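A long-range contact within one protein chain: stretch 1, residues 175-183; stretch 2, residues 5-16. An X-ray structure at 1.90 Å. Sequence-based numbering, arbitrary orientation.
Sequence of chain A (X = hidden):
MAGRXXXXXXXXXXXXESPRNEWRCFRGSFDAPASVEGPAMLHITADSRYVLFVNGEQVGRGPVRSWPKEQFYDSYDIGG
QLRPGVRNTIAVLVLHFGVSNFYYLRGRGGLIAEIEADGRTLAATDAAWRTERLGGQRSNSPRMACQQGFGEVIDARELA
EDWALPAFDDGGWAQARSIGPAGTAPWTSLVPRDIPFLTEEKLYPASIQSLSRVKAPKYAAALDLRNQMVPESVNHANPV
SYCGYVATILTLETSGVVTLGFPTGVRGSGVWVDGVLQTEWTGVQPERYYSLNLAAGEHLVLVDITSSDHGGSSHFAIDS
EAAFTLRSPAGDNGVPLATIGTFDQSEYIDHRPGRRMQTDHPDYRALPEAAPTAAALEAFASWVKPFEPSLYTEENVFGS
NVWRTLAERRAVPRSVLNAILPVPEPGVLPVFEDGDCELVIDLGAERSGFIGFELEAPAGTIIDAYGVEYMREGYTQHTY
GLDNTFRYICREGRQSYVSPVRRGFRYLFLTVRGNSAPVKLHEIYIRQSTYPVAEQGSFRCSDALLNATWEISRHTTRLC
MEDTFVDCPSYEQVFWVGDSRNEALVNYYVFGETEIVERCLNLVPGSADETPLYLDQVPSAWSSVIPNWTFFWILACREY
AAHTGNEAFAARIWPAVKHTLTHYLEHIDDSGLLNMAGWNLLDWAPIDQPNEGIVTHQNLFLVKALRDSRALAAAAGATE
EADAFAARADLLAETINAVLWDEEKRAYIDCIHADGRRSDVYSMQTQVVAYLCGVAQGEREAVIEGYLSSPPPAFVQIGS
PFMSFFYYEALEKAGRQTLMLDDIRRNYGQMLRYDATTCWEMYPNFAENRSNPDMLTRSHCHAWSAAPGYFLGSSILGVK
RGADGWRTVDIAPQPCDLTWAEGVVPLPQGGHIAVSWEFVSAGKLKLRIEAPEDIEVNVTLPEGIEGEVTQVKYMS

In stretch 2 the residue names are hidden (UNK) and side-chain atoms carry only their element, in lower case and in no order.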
# COMPACT_ATOMS: atom_id res chain seq x y z
N GLN A 175 23.39 -13.46 25.22
CA GLN A 175 22.43 -14.55 25.12
C GLN A 175 21.05 -13.92 24.98
O GLN A 175 20.81 -12.83 25.49
CB GLN A 175 22.47 -15.42 26.38
CG GLN A 175 23.80 -16.11 26.63
CD GLN A 175 24.21 -17.01 25.48
OE1 GLN A 175 23.44 -17.87 25.05
NE2 GLN A 175 25.42 -16.82 24.98
N ALA A 176 20.15 -14.61 24.29
CA ALA A 176 18.80 -14.11 24.10
C ALA A 176 18.01 -14.27 25.39
O ALA A 176 18.34 -15.12 26.22
CB ALA A 176 18.11 -14.87 22.97
N ARG A 177 16.99 -13.44 25.57
CA ARG A 177 16.16 -13.49 26.76
C ARG A 177 14.80 -14.09 26.42
O ARG A 177 14.13 -13.63 25.50
CB ARG A 177 15.97 -12.08 27.33
CG ARG A 177 17.26 -11.28 27.46
CD ARG A 177 17.00 -9.87 27.97
NE ARG A 177 18.22 -9.07 28.01
CZ ARG A 177 18.29 -7.83 28.50
NH1 ARG A 177 19.45 -7.18 28.49
NH2 ARG A 177 17.21 -7.24 28.98
N SER A 178 14.39 -15.11 27.16
CA SER A 178 13.10 -15.75 26.92
C SER A 178 11.97 -14.83 27.38
O SER A 178 12.07 -14.19 28.42
CB SER A 178 13.01 -17.08 27.66
OG SER A 178 11.73 -17.66 27.50
N ILE A 179 10.90 -14.77 26.59
CA ILE A 179 9.75 -13.95 26.91
C ILE A 179 8.63 -14.83 27.44
O ILE A 179 7.79 -14.39 28.22
CB ILE A 179 9.24 -13.18 25.67
CG1 ILE A 179 10.33 -12.24 25.15
CG2 ILE A 179 7.98 -12.40 26.01
CD1 ILE A 179 9.95 -11.50 23.88
N GLY A 180 8.62 -16.08 26.99
CA GLY A 180 7.59 -17.01 27.42
C GLY A 180 7.27 -18.03 26.34
O GLY A 180 7.76 -17.90 25.22
N PRO A 181 6.47 -19.05 26.66
CA PRO A 181 6.13 -20.06 25.66
C PRO A 181 5.11 -19.53 24.65
O PRO A 181 4.70 -18.37 24.74
CB PRO A 181 5.54 -21.18 26.51
CG PRO A 181 4.81 -20.41 27.58
CD PRO A 181 5.81 -19.33 27.95
N ALA A 182 4.72 -20.37 23.70
CA ALA A 182 3.74 -19.97 22.71
C ALA A 182 2.43 -19.72 23.45
O ALA A 182 2.00 -20.54 24.26
CB ALA A 182 3.56 -21.08 21.68
N GLY A 183 1.80 -18.58 23.17
CA GLY A 183 0.55 -18.26 23.83
C GLY A 183 0.72 -17.09 24.77
O GLY A 183 -0.25 -16.54 25.28
N UNK A 5 1.61 -27.59 18.77
CA UNK A 5 2.14 -27.51 20.13
C UNK A 5 3.59 -27.12 19.98
O UNK A 5 4.36 -27.83 19.31
c UNK A 5 2.08 -28.88 20.83
n UNK A 5 0.53 -30.71 20.67
o UNK A 5 -0.29 -28.66 21.27
c UNK A 5 0.68 -29.41 20.93
N UNK A 6 3.97 -26.02 20.60
CA UNK A 6 5.33 -25.55 20.52
C UNK A 6 6.25 -26.02 21.65
O UNK A 6 5.81 -26.18 22.80
c UNK A 6 3.34 -23.36 18.99
c UNK A 6 4.67 -23.46 19.24
c UNK A 6 5.33 -24.02 20.47
c UNK A 6 7.00 -22.13 16.55
c UNK A 6 4.35 -22.48 17.21
n UNK A 6 3.13 -22.76 17.77
c UNK A 6 6.69 -22.73 17.77
c UNK A 6 4.66 -21.88 15.97
c UNK A 6 5.98 -21.71 15.67
c UNK A 6 5.34 -22.90 18.11
N UNK A 7 7.51 -26.22 21.31
CA UNK A 7 8.54 -26.63 22.26
C UNK A 7 9.65 -25.60 22.16
O UNK A 7 10.82 -25.91 22.37
o UNK A 7 7.41 -29.34 22.96
c UNK A 7 8.02 -29.08 21.92
n UNK A 7 7.77 -29.71 20.78
c UNK A 7 9.08 -28.01 21.89
N UNK A 8 9.26 -24.38 21.83
CA UNK A 8 10.20 -23.28 21.70
C UNK A 8 9.64 -22.09 22.46
O UNK A 8 8.45 -22.07 22.80
c UNK A 8 10.40 -22.92 20.22
N UNK A 9 10.48 -21.10 22.72
CA UNK A 9 10.05 -19.93 23.45
C UNK A 9 10.27 -18.64 22.68
O UNK A 9 11.22 -18.54 21.89
o UNK A 9 10.63 -21.03 25.54
c UNK A 9 10.80 -19.84 24.79
N UNK A 10 9.39 -17.67 22.88
CA UNK A 10 9.54 -16.37 22.24
C UNK A 10 10.77 -15.76 22.88
O UNK A 10 10.91 -15.78 24.11
c UNK A 10 5.82 -14.17 17.99
n UNK A 10 5.12 -16.28 20.94
c UNK A 10 7.09 -13.74 18.39
c UNK A 10 6.91 -15.04 20.41
c UNK A 10 5.07 -15.02 18.77
c UNK A 10 7.65 -14.17 19.60
c UNK A 10 7.15 -15.66 21.68
c UNK A 10 5.63 -15.45 19.98
c UNK A 10 8.34 -15.46 22.55
c UNK A 10 6.04 -16.40 21.96
N UNK A 11 11.67 -15.23 22.07
CA UNK A 11 12.88 -14.62 22.60
C UNK A 11 13.15 -13.25 21.99
O UNK A 11 12.67 -12.93 20.90
c UNK A 11 14.36 -15.66 20.86
c UNK A 11 15.65 -16.40 20.51
c UNK A 11 14.13 -15.49 22.36
c UNK A 11 13.95 -16.85 23.03
N UNK A 12 13.90 -12.44 22.72
CA UNK A 12 14.27 -11.12 22.25
C UNK A 12 15.63 -10.80 22.87
O UNK A 12 16.29 -11.70 23.39
c UNK A 12 13.38 -8.72 18.20
c UNK A 12 13.70 -7.12 20.42
c UNK A 12 13.63 -7.54 22.61
c UNK A 12 13.63 -7.34 18.06
n UNK A 12 13.81 -6.56 21.66
c UNK A 12 13.44 -8.50 20.59
c UNK A 12 13.23 -10.08 22.68
c UNK A 12 13.28 -9.31 19.46
c UNK A 12 13.79 -6.53 19.15
c UNK A 12 13.41 -8.74 22.01
N UNK A 13 16.04 -9.55 22.79
CA UNK A 13 17.32 -9.15 23.34
C UNK A 13 17.28 -7.68 23.71
O UNK A 13 16.38 -6.96 23.28
N UNK A 14 18.24 -7.23 24.52
CA UNK A 14 18.25 -5.83 24.92
C UNK A 14 17.30 -5.60 26.09
O UNK A 14 16.57 -6.50 26.49
N UNK A 15 17.30 -4.38 26.62
CA UNK A 15 16.44 -4.05 27.76
C UNK A 15 15.03 -3.63 27.35
O UNK A 15 14.05 -4.11 27.93
c UNK A 15 17.46 -1.68 27.84
c UNK A 15 18.83 -1.78 27.20
c UNK A 15 17.07 -2.94 28.61
n UNK A 15 19.73 -0.88 27.60
o UNK A 15 19.08 -2.64 26.35
N UNK A 16 14.92 -2.74 26.37
CA UNK A 16 13.62 -2.27 25.90
C UNK A 16 12.84 -3.40 25.24
O UNK A 16 13.35 -4.09 24.36
o UNK A 16 11.88 1.80 24.19
c UNK A 16 12.56 -0.47 24.42
c UNK A 16 12.79 0.97 23.99
c UNK A 16 13.84 -1.11 24.93
o UNK A 16 13.87 1.27 23.44
O HOH W 1 6.01 -22.80 23.52
O HOH W 2 2.20 -16.27 21.99

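Position 5 carries two carbons, the second bearing one oxygen and one nitrogen, and touches nothing on stretch 1. Oxygen and nitrogen on so short a chain make an amide, Asn5. Position 6 has one carbon leading into fused five- and six-membered rings of eight carbons and one nitrogen, the indole of Trp6; its CD1 packs 3.5 Å from CB of Ala182. Position 7 again has two carbons ending in one oxygen and one nitrogen, points away, and is Asn7. Position 8 has a single carbon, remote from stretch 1, and is Ala8. Its backbone is what matters: a water donates to Ala8 O (2.6 Å) and accepts from Ala182 N (2.8 Å), spanning a gap too wide for a direct bond.

Position 9 shows one carbon and one oxygen, Ser9, whose CB lies 3.6 Å from OG of Ser178. Position 10 has another fused ring system of eight carbons and one nitrogen after its first carbon: Trp10. Its CB meets CB of Ile179 at 4.0 Å, while the ring turns its edge to the carbonyls of Gly180 and Pro181. A second water joins the two stretches here, accepting from Gly183 N at 2.6 Å and, weakly, from Trp10 NE1 at 3.1 Å.

Position 11 has four carbons, forked at the first with one arm two carbons long, which defines Ile11; CD1 reaches CB of Ala176 at 3.8 Å. Position 12 repeats the fused rings with one nitrogen, so it is Trp12. CD1 of Ile179 rests 3.8 Å from its CB, but the indole leads away from stretch 1. Positions 13 and 14 have no side-chain atoms: Gly13 and Gly14. At the second, the backbone angles would jam a CB against the preceding carbonyl, and its own O lies 2.7 Å from NH2 of Arg177, over a guanidinium face, at an angle too poor for a hydrogen bond. Position 15, three carbons then one oxygen and one nitrogen, is Gln15; its CA lies 3.5 Å from NH2 of Arg177. Position 16, three carbons and two oxygens, is a carboxylate clear of the contact, Glu16.

The rule is an antiparallel backbone ladder. Arg177 and Trp12 exchange both bonds, N to O at 2.9 Å from Arg177 N to Trp12 O and 3.0 Å from Trp12 N to Arg177 O. Ile179 N then gives to Trp10 O (2.7 Å), and Trp10 N to Gly180 O (2.9 Å). Small apolar contacts seal the ladder, and water takes over where the strands separate.

Stretch 2 (5-16) NWNASWIWGGQE
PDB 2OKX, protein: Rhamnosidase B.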